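Local coordinates for filamentation induced by cAMP protein Fic (Desulfovibrio alaskensis, PDB 4RGL) that is of unknown function but belongs to the largely helical Fic/DOC family and carries a C-terminal domain of the helix-turn-helix clan, at residues Phe92-Ala97 with Glu114-Gly119; Glu99-Ser104 with Arg194-Leu199; Asp108-His113 with Gly125-Gly130; Leu158-Asn163 with Ser172-Tyr177. All coordinates share one frame; numbering follows the deposited sequence.

Contact 1 of 4, residues Phe92-Ala97 with Glu114-Gly119; sequences FATYEA and ELLMRG
Thr94, Leu115 and Leu116 carry this helix-to-helix contact, where the last turn of helix 82-95 meets the last turn of helix 106-117 in the helical Fic core. The close part is Thr94, whose CA lies 5.4 Å from the CA of Leu115. Its OG1 stands beside the backbone N and anti to the carbonyl carbon (chi1 -49°). This oxygen lies 3.5 Å from Leu115 CB and 3.6 Å from Leu116 CB. It also approaches Leu116 N, but the angle is too poor for a hydrogen bond; its polar partner is Asn90 O, one turn back in its own helix. The Thr94 and Leu116 side chains cross at about a right angle, and both are buried; Leu195 of helix 189-202 packs on Thr94 and Met192 of the same helix on Leu116.

Toward solvent the fit is slacker. Ala97 CB meets Leu115 CD1 at 4.0 Å, and exposed Ala93 offers little more than its carbonyl O, 4.4 Å from Leu115 CD1. Further out, Arg118, the first residue to leave the helix, folds back on Glu114: its NE donates to OE2 of that carboxylate at 2.7 Å, on the anti side and 29° out of the carboxylate plane.

Contact 2 of 4, residues Glu99-Ser104 with Arg194-Leu199; sequences EDWDAS and RLWQTL
Helix 189-202, whose first turns hold the end of the Fic signature sequence, is met here by the loop joining helices 82-95 and 106-117, through Trp101 and Ala103 on one side and Trp196 and Leu199 on the other. The polar link is Trp196 NE1, which donates to Ala103 O at 2.8 Å. The oxygen lies at the edge of the indole, close to its plane, and the N-H reaches it in the carbonyl plane, on a lone pair, with a C=O...N angle of 115°. A buried indole nitrogen is thereby satisfied by a main-chain carbonyl, and the ring is tied to the loop.

Leu199 packs beside this bond. Its CG is anti to the backbone N (chi1 -173°), and beyond it CD2 touches both Trp101 CB and Ala103 CA, each at 3.7 Å. The same methyl lies over one face of the Trp196 ring, offset toward the rim. Trp101 and Trp196 meet obliquely, neither stacked nor edge-to-face: their six-membered rings have centroids 5.9 Å apart and planes at 31°, with CE3 of Trp101 4.0 Å from CZ3 of Trp196. Leu195 CD2 adds a looser touch at Trp101 CZ3.

Asp102 turns its CB away from the helix and closes an Asx turn, its OD1 accepting from both N and OG of Ser104. Around this core, Trp101 and Trp196 also press on helix 106-117 at Ala112, Leu195 reaches Thr94 and Tyr95 of helix 82-95, and Trp196 continues to Phe175 of helix 168-182.

Contact 3 of 4, residues Asp108-His113 with Gly125-Gly130; sequences DLLAAH and GRYRSG
Gly125 and Leu110 bury nearly equal areas against each other's segment, with Tyr127 third, where the loop after helix 106-117 passes that helix at Gly125-Tyr127 on its way to the small two-stranded hairpin 133-134/142-143 of the Fic domain. The CA atoms of Leu110 and Gly125 are 4.3 Å apart. Gly125 brings its backbone right up to the helix: its CA makes a C-H...O contact with Leu110 O at 3.3 Å, while its O lies 3.6 Å from Leu110 CB. The positive phi at Gly125 (67°) is a conformation that glycine adopts readily.

The CD2 branch of the same leucine goes on to Tyr127. It lies over one face of the ring, 3.9 Å from CE1, and the two side chains cross at about a right angle. Leu109 works on the ring differently, placing its CD2 at the edge near the ring plane, 3.8 Å from Tyr127 OH. That hydroxyl has its hydrogen-bond partner in Glu106, a turn before Leu110. The ring therefore meets one leucine by its face and the other by its edge.

Beyond Tyr127, the guanidinium of Arg128 binds backbone oxygens of His183, Ile182 and Pro145, bringing the loop against the start of the Fic signature sequence. His113 faces that sequence too: its ring stacks on Phe185, and NE2 is hydrogen-bonded to Asp187 O. With His113 CG anti to the backbone N (chi1 -177°), the other ring nitrogen, ND1, accepts the N-H of Gly125 at 3.0 Å, the donor only 6° out of the ring plane.

Contact 4 of 4, residues Leu158-Asn163 with Ser172-Tyr177; sequences LDWLEN and SCIFHY
Phe175 takes two leucine methyls from the facing helix. CD2 of Leu158 comes to the edge of the phenyl ring, near its plane, 3.9 Å from CE2; CD2 of Leu161 approaches obliquely, 3.8 Å from CD2 of the phenylalanine. Phe175 CG is placed anti to the backbone N (chi1 -175°), and from there CD2 and CE2 of the ring meet the leucine methyls. Next to this, the sequence neighbours of Leu161 and Phe175 meet: the benzo end of the Trp160 indole lies against Ile174, with CH2 3.5 Å from CG2 and 3.6 Å from CB, the two side chains at about a right angle.

The pairs belong to an antiparallel helical hairpin, helix 150-163 followed by helix 168-182, whose short segments run at 179° to each other with axes 11.0 Å apart. At that spacing the backbones stay well separated, the nearest CA atoms, those of Leu161 and Phe175, being 7.4 Å apart, and large apolar side chains bridge the gap.

Further out, Ile200 of helix 189-202 packs on both Leu161 and Phe175, and the phenyl ring also meets Trp196. Pro10, from the N-terminal end of the model, touches Trp160 and Ile174, while Val241 of helix 238-257 lies against Ile174.

How the contacts relate
Contacts 2 and 3 each touch the other three; only contacts 1 and 4, with centres about 22 Å apart, do not meet. The centre of contact 2 is about 13 Å from that of contact 1, 14 Å from contact 3 and 11 Å from contact 4. Contacts 1 and 3 share helix 106-117, and their segments alternate along the chain; contact 4 follows both. The loop closed by contact 2 between residues 104 and 194 encloses contacts 3 and 4. Asp108 joins contacts 2 and 3 through the N-H of Asp102, and His176 joins contacts 4 and 2 through Gln197, giving one continuous helical Fic core.

Contact 1 of 4, residues Phe92-Ala97 with Glu114-Gly119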
# COMPACT_ATOMS: atom_id res chain seq x y z
N PHE A 92 5.74 -8.14 4.16
CA PHE A 92 5.84 -6.92 4.96
C PHE A 92 7.30 -6.56 5.22
O PHE A 92 7.68 -5.39 5.10
CB PHE A 92 5.08 -7.07 6.30
CG PHE A 92 5.28 -5.90 7.24
CD1 PHE A 92 4.65 -4.68 7.01
CD2 PHE A 92 6.14 -6.01 8.33
CE1 PHE A 92 4.87 -3.59 7.86
CE2 PHE A 92 6.35 -4.92 9.18
CZ PHE A 92 5.71 -3.73 8.95
N ALA A 93 8.13 -7.56 5.53
CA ALA A 93 9.55 -7.35 5.77
C ALA A 93 10.26 -6.84 4.50
O ALA A 93 11.14 -5.97 4.59
CB ALA A 93 10.19 -8.64 6.24
N THR A 94 9.84 -7.34 3.32
CA THR A 94 10.46 -7.00 2.04
C THR A 94 10.14 -5.54 1.64
O THR A 94 11.05 -4.79 1.29
CB THR A 94 10.00 -7.99 0.96
OG1 THR A 94 10.15 -9.32 1.45
CG2 THR A 94 10.77 -7.83 -0.34
N TYR A 95 8.85 -5.14 1.71
CA TYR A 95 8.43 -3.78 1.32
C TYR A 95 9.03 -2.72 2.26
O TYR A 95 9.31 -1.60 1.82
CB TYR A 95 6.90 -3.66 1.30
CG TYR A 95 6.27 -4.18 0.03
CD1 TYR A 95 5.96 -5.53 -0.12
CD2 TYR A 95 5.93 -3.32 -1.01
CE1 TYR A 95 5.38 -6.02 -1.29
CE2 TYR A 95 5.33 -3.80 -2.18
CZ TYR A 95 5.07 -5.15 -2.32
OH TYR A 95 4.50 -5.63 -3.48
N GLU A 96 9.26 -3.06 3.55
CA GLU A 96 9.82 -2.11 4.50
C GLU A 96 11.32 -1.86 4.24
O GLU A 96 11.88 -0.90 4.76
CB GLU A 96 9.61 -2.59 5.96
CG GLU A 96 8.15 -2.60 6.40
CD GLU A 96 7.42 -1.27 6.28
OE1 GLU A 96 7.90 -0.27 6.87
OE2 GLU A 96 6.33 -1.25 5.67
N ALA A 97 11.94 -2.68 3.38
CA ALA A 97 13.37 -2.56 3.09
C ALA A 97 13.64 -1.92 1.70
O ALA A 97 14.77 -1.97 1.21
CB ALA A 97 14.03 -3.93 3.17
N GLU A 114 15.30 -12.71 -1.63
CA GLU A 114 15.69 -13.43 -0.42
C GLU A 114 14.71 -13.13 0.74
O GLU A 114 14.18 -14.05 1.34
CB GLU A 114 17.15 -13.07 -0.02
CG GLU A 114 17.46 -13.19 1.48
CD GLU A 114 17.24 -14.56 2.11
OE1 GLU A 114 17.20 -15.57 1.37
OE2 GLU A 114 17.13 -14.62 3.35
N LEU A 115 14.46 -11.83 1.02
CA LEU A 115 13.55 -11.44 2.11
C LEU A 115 12.14 -11.94 1.87
O LEU A 115 11.45 -12.31 2.82
CB LEU A 115 13.54 -9.92 2.27
CG LEU A 115 14.77 -9.31 2.90
CD1 LEU A 115 14.74 -7.80 2.77
CD2 LEU A 115 14.89 -9.71 4.35
N LEU A 116 11.71 -11.93 0.60
CA LEU A 116 10.35 -12.30 0.22
C LEU A 116 10.13 -13.82 0.31
O LEU A 116 9.03 -14.25 0.65
CB LEU A 116 10.06 -11.81 -1.21
CG LEU A 116 8.63 -12.03 -1.73
CD1 LEU A 116 7.64 -11.10 -1.05
CD2 LEU A 116 8.57 -11.83 -3.23
N MSE A 117 11.15 -14.62 -0.04
CA MSE A 117 10.97 -16.08 -0.14
C MSE A 117 11.68 -16.85 1.01
O MSE A 117 11.59 -18.08 1.06
CB MSE A 117 11.50 -16.60 -1.49
CG MSE A 117 10.83 -15.93 -2.71
SE MSE A 117 8.88 -16.02 -2.67
CE MSE A 117 8.65 -17.88 -2.67
N ARG A 118 12.36 -16.12 1.94
CA ARG A 118 13.10 -16.76 3.03
C ARG A 118 12.26 -17.83 3.73
O ARG A 118 11.12 -17.56 4.15
CB ARG A 118 13.58 -15.72 4.05
CG ARG A 118 14.37 -16.33 5.22
CD ARG A 118 14.82 -15.27 6.19
NE ARG A 118 15.67 -14.28 5.55
CZ ARG A 118 16.14 -13.20 6.16
NH1 ARG A 118 15.84 -12.97 7.44
NH2 ARG A 118 16.91 -12.35 5.51
N GLY A 119 12.80 -19.05 3.80
CA GLY A 119 12.17 -20.17 4.50
C GLY A 119 11.00 -20.82 3.77
O GLY A 119 10.42 -21.78 4.28

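Contact 2 of 4, residues Glu99-Ser104 with Arg194-Leu199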
# COMPACT_ATOMS: atom_id res chain seq x y z
N GLU A 99 13.83 1.24 0.92
CA GLU A 99 14.72 2.40 1.04
C GLU A 99 16.17 2.03 0.68
O GLU A 99 16.89 2.86 0.12
CB GLU A 99 14.65 2.97 2.48
CG GLU A 99 15.39 4.30 2.66
CD GLU A 99 14.77 5.50 1.95
OE1 GLU A 99 13.56 5.75 2.17
OE2 GLU A 99 15.52 6.26 1.30
N ASP A 100 16.57 0.76 0.93
CA ASP A 100 17.94 0.29 0.70
C ASP A 100 18.24 0.05 -0.80
O ASP A 100 19.42 -0.03 -1.17
CB ASP A 100 18.19 -1.03 1.48
CG ASP A 100 17.91 -0.95 2.97
OD1 ASP A 100 17.98 0.17 3.54
OD2 ASP A 100 17.71 -2.03 3.60
N TRP A 101 17.19 -0.19 -1.63
CA TRP A 101 17.41 -0.71 -2.97
C TRP A 101 17.29 0.34 -4.08
O TRP A 101 16.42 1.22 -4.05
CB TRP A 101 16.43 -1.84 -3.27
CG TRP A 101 16.43 -2.92 -2.23
CD1 TRP A 101 17.52 -3.49 -1.64
CD2 TRP A 101 15.29 -3.64 -1.75
NE1 TRP A 101 17.12 -4.45 -0.74
CE2 TRP A 101 15.76 -4.58 -0.81
CE3 TRP A 101 13.92 -3.57 -2.02
CZ2 TRP A 101 14.90 -5.43 -0.12
CZ3 TRP A 101 13.06 -4.41 -1.33
CH2 TRP A 101 13.55 -5.34 -0.40
N ASP A 102 18.14 0.18 -5.11
CA ASP A 102 18.08 0.88 -6.37
C ASP A 102 17.60 -0.12 -7.44
O ASP A 102 18.19 -1.20 -7.56
CB ASP A 102 19.46 1.49 -6.72
CG ASP A 102 19.50 2.32 -7.99
OD1 ASP A 102 18.94 1.87 -9.02
OD2 ASP A 102 20.21 3.35 -8.00
N ALA A 103 16.49 0.19 -8.11
CA ALA A 103 15.81 -0.75 -9.02
C ALA A 103 16.74 -1.32 -10.13
O ALA A 103 16.45 -2.38 -10.69
CB ALA A 103 14.61 -0.09 -9.65
N SER A 104 17.84 -0.64 -10.44
CA SER A 104 18.74 -1.07 -11.51
C SER A 104 19.87 -1.99 -10.99
O SER A 104 20.62 -2.56 -11.80
CB SER A 104 19.34 0.14 -12.22
OG SER A 104 20.07 0.96 -11.33
N ARG A 194 5.42 -6.73 -9.14
CA ARG A 194 4.69 -5.62 -8.51
C ARG A 194 5.58 -4.86 -7.54
O ARG A 194 5.47 -3.63 -7.44
CB ARG A 194 3.45 -6.14 -7.80
CG ARG A 194 2.51 -6.84 -8.73
CD ARG A 194 1.36 -7.48 -8.02
NE ARG A 194 0.84 -8.59 -8.81
CZ ARG A 194 1.11 -9.86 -8.55
NH1 ARG A 194 1.74 -10.19 -7.44
NH2 ARG A 194 0.66 -10.81 -9.35
N LEU A 195 6.48 -5.58 -6.84
CA LEU A 195 7.40 -4.95 -5.91
C LEU A 195 8.34 -4.00 -6.63
O LEU A 195 8.49 -2.85 -6.22
CB LEU A 195 8.21 -6.01 -5.14
CG LEU A 195 9.34 -5.45 -4.23
CD1 LEU A 195 8.76 -4.67 -3.04
CD2 LEU A 195 10.23 -6.56 -3.74
N TRP A 196 8.96 -4.47 -7.73
CA TRP A 196 9.95 -3.68 -8.43
C TRP A 196 9.30 -2.52 -9.18
O TRP A 196 9.90 -1.44 -9.27
CB TRP A 196 10.78 -4.55 -9.38
CG TRP A 196 12.26 -4.41 -9.17
CD1 TRP A 196 13.16 -3.88 -10.05
CD2 TRP A 196 12.96 -4.58 -7.93
NE1 TRP A 196 14.41 -3.84 -9.47
CE2 TRP A 196 14.30 -4.22 -8.16
CE3 TRP A 196 12.58 -5.03 -6.65
CZ2 TRP A 196 15.28 -4.32 -7.16
CZ3 TRP A 196 13.54 -5.09 -5.66
CH2 TRP A 196 14.87 -4.75 -5.92
N GLN A 197 8.03 -2.67 -9.62
CA GLN A 197 7.31 -1.55 -10.21
C GLN A 197 7.12 -0.43 -9.16
O GLN A 197 7.40 0.73 -9.44
CB GLN A 197 5.97 -1.99 -10.79
CG GLN A 197 5.17 -0.82 -11.36
CD GLN A 197 3.87 -1.25 -11.96
OE1 GLN A 197 3.83 -2.04 -12.90
NE2 GLN A 197 2.80 -0.60 -11.55
N THR A 198 6.74 -0.82 -7.92
CA THR A 198 6.62 0.12 -6.80
C THR A 198 7.98 0.78 -6.50
O THR A 198 8.03 1.97 -6.17
CB THR A 198 6.06 -0.60 -5.55
OG1 THR A 198 4.85 -1.28 -5.90
CG2 THR A 198 5.81 0.35 -4.40
N LEU A 199 9.09 0.02 -6.66
CA LEU A 199 10.42 0.55 -6.38
C LEU A 199 10.82 1.58 -7.42
O LEU A 199 11.26 2.67 -7.05
CB LEU A 199 11.47 -0.59 -6.32
CG LEU A 199 12.89 -0.17 -5.88
CD1 LEU A 199 12.87 0.46 -4.48
CD2 LEU A 199 13.82 -1.32 -5.90

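Contact 3 of 4, residues Asp108-His113 with Gly125-Gly130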
# COMPACT_ATOMS: atom_id res chain seq x y z
N ASP A 108 20.49 -5.82 -5.42
CA ASP A 108 19.32 -5.36 -4.65
C ASP A 108 18.08 -6.18 -5.02
O ASP A 108 17.27 -6.48 -4.14
CB ASP A 108 19.07 -3.87 -4.90
CG ASP A 108 20.15 -2.95 -4.33
OD1 ASP A 108 20.92 -3.42 -3.45
OD2 ASP A 108 20.17 -1.76 -4.69
N LEU A 109 17.96 -6.58 -6.31
CA LEU A 109 16.86 -7.42 -6.77
C LEU A 109 16.91 -8.79 -6.09
O LEU A 109 15.88 -9.30 -5.66
CB LEU A 109 16.93 -7.59 -8.32
CG LEU A 109 15.78 -8.41 -8.98
CD1 LEU A 109 14.46 -7.68 -8.88
CD2 LEU A 109 16.09 -8.70 -10.43
N LEU A 110 18.13 -9.36 -5.95
CA LEU A 110 18.31 -10.66 -5.33
C LEU A 110 18.09 -10.58 -3.82
O LEU A 110 17.42 -11.44 -3.26
CB LEU A 110 19.72 -11.20 -5.63
CG LEU A 110 20.07 -11.34 -7.13
CD1 LEU A 110 21.48 -11.76 -7.32
CD2 LEU A 110 19.12 -12.30 -7.84
N ALA A 111 18.58 -9.50 -3.18
CA ALA A 111 18.37 -9.27 -1.75
C ALA A 111 16.86 -9.19 -1.41
O ALA A 111 16.42 -9.71 -0.37
CB ALA A 111 19.08 -7.99 -1.31
N ALA A 112 16.06 -8.58 -2.32
CA ALA A 112 14.61 -8.48 -2.15
C ALA A 112 13.95 -9.84 -2.26
O ALA A 112 13.09 -10.18 -1.43
CB ALA A 112 14.03 -7.53 -3.19
N HIS A 113 14.35 -10.65 -3.26
CA HIS A 113 13.80 -11.99 -3.46
C HIS A 113 14.10 -12.89 -2.25
O HIS A 113 13.24 -13.68 -1.84
CB HIS A 113 14.35 -12.62 -4.74
CG HIS A 113 13.78 -13.96 -5.04
ND1 HIS A 113 14.49 -15.12 -4.79
CD2 HIS A 113 12.54 -14.29 -5.49
CE1 HIS A 113 13.69 -16.11 -5.13
NE2 HIS A 113 12.50 -15.66 -5.55
N GLY A 125 17.16 -15.63 -3.50
CA GLY A 125 18.21 -14.64 -3.74
C GLY A 125 19.14 -15.00 -4.89
O GLY A 125 20.32 -14.63 -4.88
N ARG A 126 18.61 -15.74 -5.87
CA ARG A 126 19.35 -16.17 -7.06
C ARG A 126 18.39 -16.57 -8.15
O ARG A 126 17.23 -16.87 -7.86
CB ARG A 126 20.31 -17.34 -6.72
CG ARG A 126 19.63 -18.52 -6.03
CD ARG A 126 20.63 -19.58 -5.61
NE ARG A 126 20.04 -20.54 -4.67
CZ ARG A 126 20.03 -20.38 -3.35
NH1 ARG A 126 20.58 -19.30 -2.80
NH2 ARG A 126 19.48 -21.29 -2.57
N TYR A 127 18.84 -16.56 -9.40
CA TYR A 127 17.98 -16.94 -10.51
C TYR A 127 17.82 -18.45 -10.57
O TYR A 127 18.67 -19.19 -10.06
CB TYR A 127 18.53 -16.40 -11.84
CG TYR A 127 18.65 -14.89 -11.88
CD1 TYR A 127 17.63 -14.07 -11.38
CD2 TYR A 127 19.71 -14.27 -12.53
CE1 TYR A 127 17.71 -12.68 -11.44
CE2 TYR A 127 19.80 -12.87 -12.61
CZ TYR A 127 18.80 -12.09 -12.07
OH TYR A 127 18.89 -10.72 -12.13
N ARG A 128 16.68 -18.91 -11.12
CA ARG A 128 16.36 -20.33 -11.23
C ARG A 128 17.43 -21.08 -12.03
O ARG A 128 17.97 -20.55 -13.00
CB ARG A 128 14.99 -20.52 -11.87
CG ARG A 128 14.84 -19.78 -13.18
CD ARG A 128 13.44 -19.86 -13.71
NE ARG A 128 13.24 -18.97 -14.85
CZ ARG A 128 13.44 -19.32 -16.11
NH1 ARG A 128 13.87 -20.55 -16.41
NH2 ARG A 128 13.23 -18.46 -17.09
N SER A 129 17.74 -22.31 -11.61
CA SER A 129 18.72 -23.15 -12.29
C SER A 129 18.06 -23.94 -13.41
O SER A 129 18.75 -24.46 -14.30
CB SER A 129 19.41 -24.09 -11.31
OG SER A 129 18.46 -24.93 -10.67
N GLY A 130 16.73 -24.02 -13.36
CA GLY A 130 15.96 -24.77 -14.34
C GLY A 130 14.81 -23.99 -14.93
O GLY A 130 14.69 -22.78 -14.71

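Contact 4 of 4, residues Leu158-Asn163 with Ser172-Tyr177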
# COMPACT_ATOMS: atom_id res chain seq x y z
N LEU A 158 18.20 -4.69 -16.64
CA LEU A 158 18.63 -3.80 -15.55
C LEU A 158 19.54 -2.70 -16.08
O LEU A 158 19.51 -1.58 -15.57
CB LEU A 158 19.34 -4.59 -14.44
CG LEU A 158 18.46 -5.57 -13.67
CD1 LEU A 158 19.29 -6.56 -12.91
CD2 LEU A 158 17.49 -4.84 -12.73
N ASP A 159 20.35 -3.01 -17.13
CA ASP A 159 21.20 -2.00 -17.76
C ASP A 159 20.34 -0.98 -18.48
O ASP A 159 20.61 0.22 -18.39
CB ASP A 159 22.20 -2.65 -18.73
CG ASP A 159 23.11 -1.64 -19.43
OD1 ASP A 159 23.73 -0.81 -18.73
OD2 ASP A 159 23.22 -1.71 -20.67
N TRP A 160 19.28 -1.45 -19.17
CA TRP A 160 18.34 -0.59 -19.86
C TRP A 160 17.67 0.36 -18.88
O TRP A 160 17.58 1.55 -19.15
CB TRP A 160 17.28 -1.42 -20.61
CG TRP A 160 16.13 -0.59 -21.12
CD1 TRP A 160 16.10 0.15 -22.26
CD2 TRP A 160 14.90 -0.33 -20.44
NE1 TRP A 160 14.92 0.85 -22.34
CE2 TRP A 160 14.16 0.57 -21.24
CE3 TRP A 160 14.33 -0.78 -19.23
CZ2 TRP A 160 12.88 1.02 -20.88
CZ3 TRP A 160 13.08 -0.32 -18.87
CH2 TRP A 160 12.38 0.58 -19.68
N LEU A 161 17.19 -0.17 -17.74
CA LEU A 161 16.48 0.60 -16.73
C LEU A 161 17.37 1.73 -16.16
O LEU A 161 16.88 2.82 -15.87
CB LEU A 161 16.00 -0.33 -15.60
CG LEU A 161 15.08 0.30 -14.54
CD1 LEU A 161 13.75 0.72 -15.16
CD2 LEU A 161 14.85 -0.66 -13.39
N GLU A 162 18.68 1.47 -16.01
CA GLU A 162 19.61 2.45 -15.47
C GLU A 162 19.83 3.61 -16.46
O GLU A 162 19.90 4.78 -16.05
CB GLU A 162 20.96 1.79 -15.13
CG GLU A 162 21.94 2.72 -14.42
CD GLU A 162 23.34 2.16 -14.24
OE1 GLU A 162 23.64 1.08 -14.82
OE2 GLU A 162 24.16 2.83 -13.58
N ASN A 163 19.93 3.30 -17.77
CA ASN A 163 20.29 4.28 -18.78
C ASN A 163 19.07 4.70 -19.67
O ASN A 163 19.27 5.34 -20.70
CB ASN A 163 21.42 3.73 -19.67
CG ASN A 163 22.68 3.36 -18.91
OD1 ASN A 163 23.26 4.17 -18.17
ND2 ASN A 163 23.17 2.15 -19.14
N SER A 172 8.58 1.86 -15.41
CA SER A 172 8.08 0.85 -14.45
C SER A 172 7.17 -0.16 -15.15
O SER A 172 7.24 -1.35 -14.85
CB SER A 172 7.34 1.52 -13.31
OG SER A 172 6.14 2.14 -13.76
N CYS A 173 6.34 0.31 -16.10
CA CYS A 173 5.45 -0.56 -16.85
C CYS A 173 6.25 -1.46 -17.79
O CYS A 173 5.96 -2.66 -17.88
CB CYS A 173 4.42 0.26 -17.62
SG CYS A 173 3.29 1.20 -16.56
N ILE A 174 7.25 -0.88 -18.50
CA ILE A 174 8.08 -1.64 -19.43
C ILE A 174 8.85 -2.74 -18.68
O ILE A 174 8.88 -3.90 -19.13
CB ILE A 174 9.06 -0.71 -20.21
CG1 ILE A 174 8.29 0.42 -20.97
CG2 ILE A 174 9.96 -1.51 -21.14
CD1 ILE A 174 7.42 -0.07 -22.18
N PHE A 175 9.45 -2.39 -17.51
CA PHE A 175 10.19 -3.36 -16.70
C PHE A 175 9.28 -4.50 -16.24
O PHE A 175 9.64 -5.66 -16.36
CB PHE A 175 10.84 -2.67 -15.49
CG PHE A 175 11.73 -3.59 -14.67
CD1 PHE A 175 11.19 -4.40 -13.68
CD2 PHE A 175 13.10 -3.64 -14.90
CE1 PHE A 175 12.00 -5.27 -12.96
CE2 PHE A 175 13.91 -4.50 -14.16
CZ PHE A 175 13.36 -5.31 -13.19
N HIS A 176 8.08 -4.15 -15.71
CA HIS A 176 7.08 -5.13 -15.25
C HIS A 176 6.77 -6.12 -16.36
O HIS A 176 6.76 -7.33 -16.13
CB HIS A 176 5.79 -4.40 -14.80
CG HIS A 176 4.87 -5.23 -13.95
ND1 HIS A 176 4.26 -4.70 -12.82
CD2 HIS A 176 4.49 -6.52 -14.08
CE1 HIS A 176 3.52 -5.67 -12.32
NE2 HIS A 176 3.64 -6.79 -13.03
N TYR A 177 6.56 -5.62 -17.58
CA TYR A 177 6.23 -6.43 -18.75
C TYR A 177 7.38 -7.35 -19.13
O TYR A 177 7.16 -8.54 -19.38
CB TYR A 177 5.86 -5.52 -19.93
CG TYR A 177 5.69 -6.25 -21.24
CD1 TYR A 177 4.51 -6.93 -21.53
CD2 TYR A 177 6.64 -6.14 -22.25
CE1 TYR A 177 4.31 -7.55 -22.76
CE2 TYR A 177 6.43 -6.71 -23.51
CZ TYR A 177 5.27 -7.42 -23.76
OH TYR A 177 5.09 -8.03 -24.98